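Local structure of fatty acid-binding protein TM_1468 (Thermotoga maritima, 1VPV) at residues A[42-47]-A[60-65]; A[64-69]-A[280-285]; A[246-249]-A[254-257]. The protein binds long-chain fatty acids such as palmitate and may take part in lipid transport or fatty acid metabolism. All coordinates share one frame; numbering follows the deposited sequence.

Contact 1 (A[42-47]-A[60-65])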
ATOM      1  N   VAL A  42       4.107 -15.162   3.579  1.00 20.49           N
ATOM      2  CA  VAL A  42       2.808 -15.728   3.820  1.00 23.01           C
ATOM      3  C   VAL A  42       3.060 -17.183   4.295  1.00 21.39           C
ATOM      4  O   VAL A  42       3.698 -17.973   3.594  1.00 18.09           O
ATOM      5  CB  VAL A  42       1.949 -15.680   2.524  1.00 23.31           C
ATOM      6  CG1 VAL A  42       0.706 -16.534   2.646  1.00 29.10           C
ATOM      7  CG2 VAL A  42       1.563 -14.273   2.228  1.00 28.25           C
ATOM      8  N   VAL A  43       2.570 -17.500   5.490  1.00 20.27           N
ATOM      9  CA  VAL A  43       2.772 -18.797   6.120  1.00 20.26           C
ATOM     10  C   VAL A  43       1.425 -19.456   6.357  1.00 20.43           C
ATOM     11  O   VAL A  43       0.641 -18.981   7.157  1.00 20.55           O
ATOM     12  CB  VAL A  43       3.498 -18.647   7.471  1.00 19.53           C
ATOM     13  CG1 VAL A  43       3.777 -20.005   8.077  1.00 22.61           C
ATOM     14  CG2 VAL A  43       4.810 -17.904   7.263  1.00 22.36           C
ATOM     15  N   TRP A  44       1.176 -20.558   5.661  1.00 21.95           N
ATOM     16  CA  TRP A  44      -0.044 -21.362   5.819  1.00 23.47           C
ATOM     17  C   TRP A  44       0.003 -22.281   7.026  1.00 25.39           C
ATOM     18  O   TRP A  44       1.085 -22.653   7.490  1.00 26.14           O
ATOM     19  CB  TRP A  44      -0.233 -22.253   4.600  1.00 22.16           C
ATOM     20  CG  TRP A  44      -0.337 -21.499   3.381  1.00 24.89           C
ATOM     21  CD1 TRP A  44       0.693 -21.080   2.597  1.00 23.66           C
ATOM     22  CD2 TRP A  44      -1.530 -21.009   2.782  1.00 18.44           C
ATOM     23  NE1 TRP A  44       0.215 -20.373   1.539  1.00 22.77           N
ATOM     24  CE2 TRP A  44      -1.151 -20.322   1.614  1.00 21.73           C
ATOM     25  CE3 TRP A  44      -2.882 -21.114   3.093  1.00 23.74           C
ATOM     26  CZ2 TRP A  44      -2.087 -19.735   0.739  1.00 24.28           C
ATOM     27  CZ3 TRP A  44      -3.823 -20.512   2.237  1.00 23.43           C
ATOM     28  CH2 TRP A  44      -3.410 -19.829   1.069  1.00 23.96           C
ATOM     29  N   GLU A  45      -1.182 -22.685   7.479  1.00 26.92           N
ATOM     30  CA  GLU A  45      -1.352 -23.527   8.667  1.00 31.51           C
ATOM     31  C   GLU A  45      -0.388 -24.736   8.717  1.00 29.75           C
ATOM     32  O   GLU A  45       0.105 -25.074   9.783  1.00 27.97           O
ATOM     33  CB  GLU A  45      -2.816 -24.018   8.761  1.00 30.70           C
ATOM     34  CG  GLU A  45      -3.395 -23.916  10.150  1.00 37.04           C
ATOM     35  CD  GLU A  45      -4.844 -24.443  10.254  1.00 42.88           C
ATOM     36  OE1 GLU A  45      -5.641 -24.267   9.291  1.00 50.45           O
ATOM     37  OE2 GLU A  45      -5.174 -25.037  11.322  1.00 53.79           O
ATOM     38  N   ASP A  46      -0.143 -25.366   7.563  1.00 28.49           N
ATOM     39  CA  ASP A  46       0.706 -26.558   7.456  1.00 29.98           C
ATOM     40  C   ASP A  46       2.228 -26.241   7.448  1.00 29.02           C
ATOM     41  O   ASP A  46       3.044 -27.131   7.260  1.00 27.66           O
ATOM     42  CB  ASP A  46       0.351 -27.347   6.179  1.00 29.85           C
ATOM     43  CG  ASP A  46       0.473 -26.498   4.908  1.00 35.24           C
ATOM     44  OD1 ASP A  46       0.959 -25.347   4.982  1.00 37.28           O
ATOM     45  OD2 ASP A  46       0.090 -26.968   3.825  1.00 36.23           O
ATOM     46  N   GLY A  47       2.599 -24.979   7.624  1.00 27.45           N
ATOM     47  CA  GLY A  47       4.008 -24.608   7.739  1.00 27.33           C
ATOM     48  C   GLY A  47       4.643 -24.257   6.411  1.00 26.50           C
ATOM     49  O   GLY A  47       5.797 -23.910   6.367  1.00 26.84           O
HETATM   50  N   MSE A  60      -1.597 -13.639  -9.326  1.00 29.16           N
HETATM   51  CA  MSE A  60      -2.759 -14.365  -9.837  1.00 31.63           C
HETATM   52  C   MSE A  60      -2.955 -15.806  -9.336  1.00 28.76           C
HETATM   53  O   MSE A  60      -4.087 -16.236  -9.079  1.00 28.57           O
HETATM   54  CB  MSE A  60      -2.614 -14.461 -11.320  1.00 34.38           C
HETATM   55  CG  MSE A  60      -2.860 -13.167 -11.994  1.00 55.94           C
HETATM   56 SE   MSE A  60      -4.421 -13.462 -13.073  1.00105.27          SE
HETATM   57  CE  MSE A  60      -3.551 -14.501 -14.542  1.00 73.98           C
ATOM     58  N   ASN A  61      -1.863 -16.565  -9.288  1.00 25.08           N
ATOM     59  CA  ASN A  61      -1.874 -17.918  -8.744  1.00 25.21           C
ATOM     60  C   ASN A  61      -2.337 -17.924  -7.281  1.00 25.56           C
ATOM     61  O   ASN A  61      -3.156 -18.767  -6.866  1.00 28.12           O
ATOM     62  CB  ASN A  61      -0.476 -18.516  -8.840  1.00 25.07           C
ATOM     63  CG  ASN A  61      -0.434 -19.963  -8.433  1.00 27.43           C
ATOM     64  OD1 ASN A  61       0.036 -20.300  -7.346  1.00 26.01           O
ATOM     65  ND2 ASN A  61      -0.928 -20.832  -9.301  1.00 33.78           N
ATOM     66  N   PHE A  62      -1.816 -16.974  -6.514  1.00 20.15           N
ATOM     67  CA  PHE A  62      -2.153 -16.846  -5.136  1.00 20.36           C
ATOM     68  C   PHE A  62      -3.647 -16.566  -4.969  1.00 21.44           C
ATOM     69  O   PHE A  62      -4.296 -17.077  -4.069  1.00 19.17           O
ATOM     70  CB  PHE A  62      -1.355 -15.702  -4.513  1.00 20.62           C
ATOM     71  CG  PHE A  62      -1.615 -15.542  -3.049  1.00 25.07           C
ATOM     72  CD1 PHE A  62      -0.948 -16.366  -2.128  1.00 22.73           C
ATOM     73  CD2 PHE A  62      -2.553 -14.618  -2.590  1.00 16.58           C
ATOM     74  CE1 PHE A  62      -1.197 -16.263  -0.773  1.00 17.36           C
ATOM     75  CE2 PHE A  62      -2.797 -14.501  -1.252  1.00 27.90           C
ATOM     76  CZ  PHE A  62      -2.132 -15.349  -0.324  1.00 21.17           C
ATOM     77  N   TYR A  63      -4.175 -15.704  -5.822  1.00 21.30           N
ATOM     78  CA  TYR A  63      -5.582 -15.380  -5.783  1.00 23.07           C
ATOM     79  C   TYR A  63      -6.394 -16.659  -5.944  1.00 22.56           C
ATOM     80  O   TYR A  63      -7.405 -16.846  -5.299  1.00 25.02           O
ATOM     81  CB  TYR A  63      -5.967 -14.388  -6.910  1.00 23.30           C
ATOM     82  CG  TYR A  63      -5.607 -12.918  -6.698  1.00 24.80           C
ATOM     83  CD1 TYR A  63      -5.414 -12.376  -5.424  1.00 19.00           C
ATOM     84  CD2 TYR A  63      -5.520 -12.054  -7.791  1.00 23.56           C
ATOM     85  CE1 TYR A  63      -5.117 -11.018  -5.257  1.00 16.16           C
ATOM     86  CE2 TYR A  63      -5.244 -10.703  -7.624  1.00 20.35           C
ATOM     87  CZ  TYR A  63      -5.044 -10.191  -6.364  1.00 22.24           C
ATOM     88  OH  TYR A  63      -4.747  -8.837  -6.217  1.00 22.08           O
ATOM     89  N   LYS A  64      -5.950 -17.526  -6.828  1.00 20.82           N
ATOM     90  CA  LYS A  64      -6.685 -18.708  -7.106  1.00 22.89           C
ATOM     91  C   LYS A  64      -6.628 -19.625  -5.878  1.00 21.52           C
ATOM     92  O   LYS A  64      -7.670 -20.107  -5.433  1.00 23.33           O
ATOM     93  CB  LYS A  64      -6.119 -19.365  -8.364  1.00 25.37           C
ATOM     94  CG  LYS A  64      -6.890 -20.543  -8.859  1.00 30.85           C
ATOM     95  CD  LYS A  64      -6.079 -21.359  -9.866  1.00 36.91           C
ATOM     96  CE  LYS A  64      -5.120 -22.337  -9.179  1.00 45.55           C
ATOM     97  NZ  LYS A  64      -5.720 -23.693  -8.937  1.00 43.03           N
ATOM     98  N   ARG A  65      -5.424 -19.817  -5.321  1.00 20.36           N
ATOM     99  CA  ARG A  65      -5.211 -20.671  -4.160  1.00 18.57           C
ATOM    100  C   ARG A  65      -5.883 -20.154  -2.886  1.00 19.11           C
ATOM    101  O   ARG A  65      -6.415 -20.948  -2.146  1.00 19.95           O
ATOM    102  CB  ARG A  65      -3.726 -20.942  -3.923  1.00 19.42           C
ATOM    103  CG  ARG A  65      -3.111 -21.962  -4.962  1.00 23.61           C
ATOM    104  CD  ARG A  65      -1.592 -22.206  -4.818  1.00 21.21           C
ATOM    105  NE  ARG A  65      -0.850 -20.953  -4.989  1.00 26.27           N
ATOM    106  CZ  ARG A  65      -0.255 -20.276  -4.004  1.00 30.24           C
ATOM    107  NH1 ARG A  65      -0.301 -20.696  -2.742  1.00 37.53           N
ATOM    108  NH2 ARG A  65       0.372 -19.143  -4.278  1.00 29.55           N
TER

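Contact 2 (A[64-69]-A[280-285]). With PLM (palmitic acid), chain D.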
ATOM      1  N   LYS A  64      -5.950 -17.526  -6.828  1.00 20.82           N
ATOM      2  CA  LYS A  64      -6.685 -18.708  -7.106  1.00 22.89           C
ATOM      3  C   LYS A  64      -6.628 -19.625  -5.878  1.00 21.52           C
ATOM      4  O   LYS A  64      -7.670 -20.107  -5.433  1.00 23.33           O
ATOM      5  CB  LYS A  64      -6.119 -19.365  -8.364  1.00 25.37           C
ATOM      6  CG  LYS A  64      -6.890 -20.543  -8.859  1.00 30.85           C
ATOM      7  CD  LYS A  64      -6.079 -21.359  -9.866  1.00 36.91           C
ATOM      8  CE  LYS A  64      -5.120 -22.337  -9.179  1.00 45.55           C
ATOM      9  NZ  LYS A  64      -5.720 -23.693  -8.937  1.00 43.03           N
ATOM     10  N   ARG A  65      -5.424 -19.817  -5.321  1.00 20.36           N
ATOM     11  CA  ARG A  65      -5.211 -20.671  -4.160  1.00 18.57           C
ATOM     12  C   ARG A  65      -5.883 -20.154  -2.886  1.00 19.11           C
ATOM     13  O   ARG A  65      -6.415 -20.948  -2.146  1.00 19.95           O
ATOM     14  CB  ARG A  65      -3.726 -20.942  -3.923  1.00 19.42           C
ATOM     15  CG  ARG A  65      -3.111 -21.962  -4.962  1.00 23.61           C
ATOM     16  CD  ARG A  65      -1.592 -22.206  -4.818  1.00 21.21           C
ATOM     17  NE  ARG A  65      -0.850 -20.953  -4.989  1.00 26.27           N
ATOM     18  CZ  ARG A  65      -0.255 -20.276  -4.004  1.00 30.24           C
ATOM     19  NH1 ARG A  65      -0.301 -20.696  -2.742  1.00 37.53           N
ATOM     20  NH2 ARG A  65       0.372 -19.143  -4.278  1.00 29.55           N
ATOM     21  N   ILE A  66      -5.935 -18.844  -2.645  1.00 19.59           N
ATOM     22  CA  ILE A  66      -6.592 -18.352  -1.443  1.00 19.61           C
ATOM     23  C   ILE A  66      -8.131 -18.385  -1.556  1.00 19.26           C
ATOM     24  O   ILE A  66      -8.793 -18.686  -0.579  1.00 17.53           O
ATOM     25  CB  ILE A  66      -6.069 -16.971  -0.941  1.00 20.47           C
ATOM     26  CG1 ILE A  66      -6.600 -16.675   0.470  1.00 25.77           C
ATOM     27  CG2 ILE A  66      -6.469 -15.833  -1.858  1.00 23.63           C
ATOM     28  CD1 ILE A  66      -5.784 -15.645   1.212  1.00 32.90           C
ATOM     29  N   ARG A  67      -8.701 -18.122  -2.723  1.00 16.84           N
ATOM     30  CA  ARG A  67     -10.149 -18.338  -2.909  1.00 18.34           C
ATOM     31  C   ARG A  67     -10.559 -19.796  -2.628  1.00 18.67           C
ATOM     32  O   ARG A  67     -11.631 -20.061  -2.116  1.00 16.49           O
ATOM     33  CB  ARG A  67     -10.561 -17.951  -4.339  1.00 18.88           C
ATOM     34  CG  ARG A  67     -10.551 -16.430  -4.590  1.00 24.36           C
ATOM     35  CD  ARG A  67     -11.205 -16.056  -5.929  1.00 21.81           C
ATOM     36  NE  ARG A  67     -11.331 -14.600  -6.080  1.00 21.57           N
ATOM     37  CZ  ARG A  67     -12.343 -13.864  -5.623  1.00 23.72           C
ATOM     38  NH1 ARG A  67     -13.327 -14.408  -4.938  1.00 26.41           N
ATOM     39  NH2 ARG A  67     -12.348 -12.548  -5.805  1.00 27.93           N
ATOM     40  N   GLU A  68      -9.678 -20.728  -2.981  1.00 21.49           N
ATOM     41  CA  GLU A  68      -9.909 -22.178  -2.849  1.00 23.73           C
ATOM     42  C   GLU A  68      -9.608 -22.791  -1.493  1.00 20.63           C
ATOM     43  O   GLU A  68     -10.205 -23.767  -1.135  1.00 21.06           O
ATOM     44  CB  GLU A  68      -8.963 -22.914  -3.790  1.00 24.41           C
ATOM     45  CG  GLU A  68      -9.590 -23.555  -4.960  1.00 33.29           C
ATOM     46  CD  GLU A  68      -8.531 -23.997  -5.938  1.00 43.74           C
ATOM     47  OE1 GLU A  68      -7.391 -24.311  -5.491  1.00 48.77           O
ATOM     48  OE2 GLU A  68      -8.829 -23.993  -7.151  1.00 54.68           O
ATOM     49  N   ALA A  69      -8.614 -22.248  -0.804  1.00 19.78           N
ATOM     50  CA  ALA A  69      -7.998 -22.845   0.384  1.00 17.98           C
ATOM     51  C   ALA A  69      -8.964 -23.210   1.468  1.00 16.59           C
ATOM     52  O   ALA A  69      -9.965 -22.524   1.654  1.00 12.13           O
ATOM     53  CB  ALA A  69      -6.974 -21.887   0.974  1.00 17.08           C
ATOM     54  N   ILE A 280      -1.323  -8.281   1.657  1.00 17.69           N
ATOM     55  CA  ILE A 280      -2.492  -7.448   1.822  1.00 19.24           C
ATOM     56  C   ILE A 280      -3.783  -8.286   1.639  1.00 20.10           C
ATOM     57  O   ILE A 280      -4.723  -8.221   2.455  1.00 15.98           O
ATOM     58  CB  ILE A 280      -2.409  -6.221   0.906  1.00 19.36           C
ATOM     59  CG1 ILE A 280      -1.308  -5.270   1.426  1.00 19.56           C
ATOM     60  CG2 ILE A 280      -3.742  -5.521   0.808  1.00 24.79           C
ATOM     61  CD1 ILE A 280      -1.683  -4.494   2.673  1.00 27.09           C
ATOM     62  N   THR A 281      -3.794  -9.111   0.607  1.00 20.36           N
ATOM     63  CA  THR A 281      -4.952  -9.957   0.336  1.00 21.63           C
ATOM     64  C   THR A 281      -5.288 -10.864   1.499  1.00 21.53           C
ATOM     65  O   THR A 281      -6.462 -11.098   1.815  1.00 21.73           O
ATOM     66  CB  THR A 281      -4.700 -10.834  -0.894  1.00 18.83           C
ATOM     67  OG1 THR A 281      -4.437  -9.972  -1.997  1.00 23.39           O
ATOM     68  CG2 THR A 281      -5.919 -11.657  -1.230  1.00 21.72           C
ATOM     69  N   THR A 282      -4.242 -11.410   2.102  1.00 23.53           N
ATOM     70  CA  THR A 282      -4.376 -12.368   3.184  1.00 21.94           C
ATOM     71  C   THR A 282      -5.152 -11.718   4.303  1.00 22.76           C
ATOM     72  O   THR A 282      -6.016 -12.361   4.921  1.00 25.40           O
ATOM     73  CB  THR A 282      -2.993 -12.873   3.645  1.00 21.42           C
ATOM     74  OG1 THR A 282      -2.473 -13.822   2.674  1.00 22.40           O
ATOM     75  CG2 THR A 282      -3.086 -13.529   5.036  1.00 20.39           C
ATOM     76  N   HIS A 283      -4.885 -10.429   4.519  1.00 22.46           N
ATOM     77  CA  HIS A 283      -5.512  -9.678   5.597  1.00 22.97           C
ATOM     78  C   HIS A 283      -6.867  -9.119   5.223  1.00 22.80           C
ATOM     79  O   HIS A 283      -7.698  -8.986   6.107  1.00 23.82           O
ATOM     80  CB  HIS A 283      -4.633  -8.510   6.047  1.00 23.20           C
ATOM     81  CG  HIS A 283      -3.513  -8.927   6.913  1.00 21.54           C
ATOM     82  ND1 HIS A 283      -3.603  -8.901   8.284  1.00 17.94           N
ATOM     83  CD2 HIS A 283      -2.285  -9.414   6.612  1.00 20.66           C
ATOM     84  CE1 HIS A 283      -2.473  -9.365   8.796  1.00 24.89           C
ATOM     85  NE2 HIS A 283      -1.647  -9.653   7.802  1.00 16.44           N
ATOM     86  N   VAL A 284      -7.089  -8.751   3.957  1.00 20.64           N
ATOM     87  CA  VAL A 284      -8.346  -8.054   3.619  1.00 22.12           C
ATOM     88  C   VAL A 284      -9.396  -8.964   3.071  1.00 22.69           C
ATOM     89  O   VAL A 284     -10.597  -8.694   3.220  1.00 21.44           O
ATOM     90  CB  VAL A 284      -8.189  -6.829   2.652  1.00 23.44           C
ATOM     91  CG1 VAL A 284      -7.464  -5.702   3.343  1.00 26.45           C
ATOM     92  CG2 VAL A 284      -7.492  -7.201   1.379  1.00 14.42           C
ATOM     93  N   GLY A 285      -8.933 -10.035   2.428  1.00 23.45           N
ATOM     94  CA  GLY A 285      -9.812 -11.028   1.826  1.00 20.54           C
ATOM     95  C   GLY A 285     -10.108 -10.703   0.362  1.00 20.01           C
ATOM     96  O   GLY A 285     -10.137  -9.530  -0.032  1.00 18.08           O
TER
HETATM   97  C1  PLM D 501       3.385  -8.354   8.563  1.00 34.58           C
HETATM   98  O1  PLM D 501       4.347  -7.762   9.136  1.00 33.10           O
HETATM   99  O2  PLM D 501       3.115  -9.575   8.799  1.00 29.42           O
HETATM  100  C2  PLM D 501       2.571  -7.568   7.560  1.00 28.71           C
HETATM  101  C3  PLM D 501       1.251  -7.119   8.152  1.00 19.59           C
HETATM  102  C4  PLM D 501       0.397  -6.457   7.078  1.00 17.20           C
HETATM  103  C5  PLM D 501      -0.953  -6.081   7.680  1.00 17.40           C
HETATM  104  C6  PLM D 501      -1.865  -5.425   6.675  1.00 19.64           C
HETATM  105  C7  PLM D 501      -3.188  -4.986   7.283  1.00 20.02           C
HETATM  106  C8  PLM D 501      -4.226  -4.711   6.200  1.00 18.58           C
HETATM  107  C9  PLM D 501      -3.961  -3.401   5.491  1.00 18.97           C
HETATM  108  CA  PLM D 501      -4.935  -3.158   4.356  1.00 21.27           C
HETATM  109  CB  PLM D 501      -4.739  -1.768   3.770  1.00 15.01           C
HETATM  110  CC  PLM D 501      -5.503  -1.635   2.456  1.00 18.39           C
HETATM  111  CD  PLM D 501      -5.475  -0.194   1.906  1.00 20.79           C
HETATM  112  CE  PLM D 501      -6.038  -0.102   0.499  1.00 21.45           C
HETATM  113  CF  PLM D 501      -6.185   1.333   0.018  1.00 28.46           C
HETATM  114  CG  PLM D 501      -4.883   1.900  -0.557  1.00 28.46           C

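Contact 3 (A[246-249]-A[254-257])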
ATOM      1  N   GLY A 246      -5.991   2.801  -7.890  1.00 25.11           N
ATOM      2  CA  GLY A 246      -7.066   1.891  -7.530  1.00 23.87           C
ATOM      3  C   GLY A 246      -6.490   0.527  -7.192  1.00 25.45           C
ATOM      4  O   GLY A 246      -5.660  -0.023  -7.957  1.00 26.71           O
ATOM      5  N   VAL A 247      -6.887  -0.016  -6.036  1.00 24.25           N
ATOM      6  CA  VAL A 247      -6.417  -1.344  -5.632  1.00 25.80           C
ATOM      7  C   VAL A 247      -7.552  -2.314  -5.487  1.00 24.67           C
ATOM      8  O   VAL A 247      -8.692  -1.940  -5.215  1.00 23.66           O
ATOM      9  CB  VAL A 247      -5.586  -1.349  -4.320  1.00 26.63           C
ATOM     10  CG1 VAL A 247      -4.317  -0.518  -4.494  1.00 26.36           C
ATOM     11  CG2 VAL A 247      -6.423  -0.845  -3.172  1.00 31.13           C
ATOM     12  N   HIS A 248      -7.221  -3.583  -5.677  1.00 25.01           N
ATOM     13  CA  HIS A 248      -8.203  -4.623  -5.587  1.00 23.46           C
ATOM     14  C   HIS A 248      -7.530  -5.960  -5.313  1.00 22.30           C
ATOM     15  O   HIS A 248      -6.434  -6.213  -5.774  1.00 22.40           O
ATOM     16  CB  HIS A 248      -8.986  -4.675  -6.898  1.00 22.59           C
ATOM     17  CG  HIS A 248      -8.204  -5.245  -8.042  1.00 26.99           C
ATOM     18  ND1 HIS A 248      -8.312  -6.566  -8.433  1.00 26.37           N
ATOM     19  CD2 HIS A 248      -7.285  -4.679  -8.863  1.00 22.09           C
ATOM     20  CE1 HIS A 248      -7.498  -6.785  -9.451  1.00 25.05           C
ATOM     21  NE2 HIS A 248      -6.853  -5.658  -9.720  1.00 20.45           N
ATOM     22  N   ALA A 249      -8.219  -6.803  -4.564  1.00 22.08           N
ATOM     23  CA  ALA A 249      -7.837  -8.187  -4.376  1.00 22.81           C
ATOM     24  C   ALA A 249      -8.721  -9.025  -5.273  1.00 22.42           C
ATOM     25  O   ALA A 249      -9.801  -9.468  -4.879  1.00 24.68           O
ATOM     26  CB  ALA A 249      -8.010  -8.597  -2.900  1.00 23.79           C
ATOM     27  N   GLY A 254     -14.773  -4.211  -9.627  1.00 25.01           N
ATOM     28  CA  GLY A 254     -15.074  -3.424  -8.424  1.00 23.62           C
ATOM     29  C   GLY A 254     -14.294  -2.118  -8.376  1.00 24.08           C
ATOM     30  O   GLY A 254     -14.854  -1.052  -8.139  1.00 23.83           O
ATOM     31  N   VAL A 255     -12.994  -2.197  -8.635  1.00 22.46           N
ATOM     32  CA  VAL A 255     -12.151  -1.025  -8.520  1.00 23.44           C
ATOM     33  C   VAL A 255     -12.448  -0.074  -9.700  1.00 24.69           C
ATOM     34  O   VAL A 255     -12.391   1.167  -9.561  1.00 24.78           O
ATOM     35  CB  VAL A 255     -10.658  -1.420  -8.375  1.00 22.33           C
ATOM     36  CG1 VAL A 255     -10.092  -1.956  -9.655  1.00 25.11           C
ATOM     37  CG2 VAL A 255      -9.861  -0.249  -7.888  1.00 29.14           C
ATOM     38  N   VAL A 256     -12.849  -0.644 -10.835  1.00 21.77           N
ATOM     39  CA  VAL A 256     -13.161   0.178 -11.984  1.00 20.59           C
ATOM     40  C   VAL A 256     -14.379   1.059 -11.719  1.00 21.19           C
ATOM     41  O   VAL A 256     -14.382   2.210 -12.102  1.00 23.56           O
ATOM     42  CB  VAL A 256     -13.244  -0.652 -13.286  1.00 19.35           C
ATOM     43  CG1 VAL A 256     -13.859   0.133 -14.420  1.00 16.42           C
ATOM     44  CG2 VAL A 256     -11.849  -1.084 -13.698  1.00 20.70           C
ATOM     45  N   GLU A 257     -15.406   0.528 -11.065  1.00 23.10           N
ATOM     46  CA  GLU A 257     -16.599   1.312 -10.706  1.00 21.59           C
ATOM     47  C   GLU A 257     -16.277   2.437  -9.717  1.00 20.81           C
ATOM     48  O   GLU A 257     -16.818   3.548  -9.812  1.00 20.17           O
ATOM     49  CB  GLU A 257     -17.659   0.405 -10.073  1.00 23.61           C
ATOM     50  CG  GLU A 257     -18.362  -0.532 -11.028  1.00 28.33           C
TER

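Contact 1 (A[42-47]-A[60-65])
The indole of Trp44 and the phenyl ring of Phe62 meet obliquely, Trp44 CZ2 lying 3.9 Å from Phe62 CE1. The guanidinium of Arg65 slants past the same indole corner, its plane 63° from that of the ring, with NH1 4.0 Å from Trp44 CZ2. At the edge of that guanidinium, in its plane, sits CG of Asn61, one helical turn earlier. Arg65 NE donates to Asn61 OD1 at 2.6 Å, from 42° above the carbonyl plane, and this bond holds the group; NH2 adds a weak one to the same oxygen.

Phe62 also receives Val42, from the opposite direction: CG1 of the valine is 3.9 Å from Phe62 CE1. With CG anti to the backbone N (chi1 -178°), the phenylalanine reaches off helix 56-68 and puts this one ring carbon against both partners. The contact thus joins the end of strand 35-43, and the type I turn from Trp44 to Gly47, to the helix. Valine and phenylalanine suit the buried part, close to the lipid site: the Val42 side chain is about 4 Å from that of palmitate-binding Thr75 at the nearest atoms.

Glu50 of strand 49-51 satisfies the polar edge of the partly exposed indole: its OE2 accepts a hydrogen bond from Trp44 NE1 and forms a salt bridge with Arg65 NH1. The chemistry is mixed, an apolar patch flanked by a shared carboxylate that probably holds indole and guanidinium in place.

Contact 2 (A[64-69]-A[280-285])
Thr282 OG1, hydrogen-bonded to the carbonyl O of Lys278 one turn earlier in its own helix, lies 4.1 Å from the CD1 methyl of Ile66, and the next residue, His283, helps to grip a doubly bonded oxygen, Thr75 OG1, which is held by both His283 NE2 and the palmitate. Here two helices of the DegV fold pack together, helix 56-68 and helix 278-284, and the second of them lines the fatty acid site. Threonine suits the interface because its hydroxyl is satisfied within the helix, so the side chain can face an apolar neighbour without a buried polar atom going begging. Thr281 follows the same plan, its OG1 bonded to Gly277 O, while its methyl CG2 approaches Ile66 CG2 at 4.3 Å.

Ile66 reaches both threonines with its two branches. CG1 stands opposite the backbone N (chi1 -168°) and the chain runs on almost straight, carrying CD1 across Thr282 at about a right angle, while CG2 serves Thr281. No hydrogen bond joins 64-69 to 280-285; the contact between them is van der Waals packing.

The CB of His283 points away from 64-69, and its ring lies against the palmitate. C5 of the lipid sits 3.6 Å above the imidazole plane, over its centre, an arrangement consistent with a CH-pi contact. His283 thus touches the lipid directly and probably also positions Thr75, a palmitate-binding residue. Replacing His283 by alanine is likely to leave Thr75 OG1 without its imidazole partner and to open a gap beside the carboxylate-side half of the lipid, at C5.

Aliphatic neighbours continue the wall: Ile280 CD1 touches palmitate C9 at 3.8 Å, and Val284 CG1 lies 3.7 Å from the palmitate carbon named CA.

Contact 3 (A[246-249]-A[254-257])
Within the beta-alpha-beta unit made by strand 241-248, helix 252-263 and strand 267-275, this contact seats the first turn of the helix on the end of the first strand. Val255 is the helix residue that does the touching. Its CG2 methyl, anti to the backbone N, settles directly on the strand backbone, 3.4 Å from Val247 O and 3.5 Å from Gly246 C.

So close an approach probably accounts for the glycine. A beta carbon at Gly246 would point toward the helix and come within 2.8 Å of Val255 CG2, a clash, whereas the bare backbone lets the valine lie against the peptide.

The other methyl of Val255 turns to His248. The two side chains cross at about a right angle, with Val255 CG1 4.0 Å from His248 CD2, and the beta carbons, His248 CB and Val255 CB, 3.9 Å apart. At chi1 73° the imidazole is held between its own backbone N and carbonyl carbon. From there ND1 takes a hydrogen bond from the backbone N of Asn251, whose OD1 is hydrogen-bonded to Gly254 N in the first turn of the helix.

Val247 points away from the helix, unlike His248, and touches the bound palmitate.

Chemically, the histidine serves two purposes: its carbons extend the apolar packing, while its ND1 accepts from the Asn251 amide in the tight connection and probably steadies the strand-to-helix turn.

Read from the N terminus, contact 1 closes first, a short loop in which strand 35-43 turns back through strand 49-51 to meet helix 56-68. Contact 2 begins on that helix, sharing Lys64 and Arg65, and shuts a longer loop of 210 residues by reaching helix 278-284. Contact 3, a local strand-to-helix closure, is nested inside it. The first two lie side by side, centres about 7 Å apart, Phe62 CZ packing on Thr282 OG1. A probable hydrogen bond from contact 1 to contact 3 joins Tyr63 OH to His248 O. Contact 1 fastens the sheet of strand 35-43 to helix 56-68, contact 2 that helix to helix 278-284, and contact 3 lies in the other sheet's beta-alpha-beta unit.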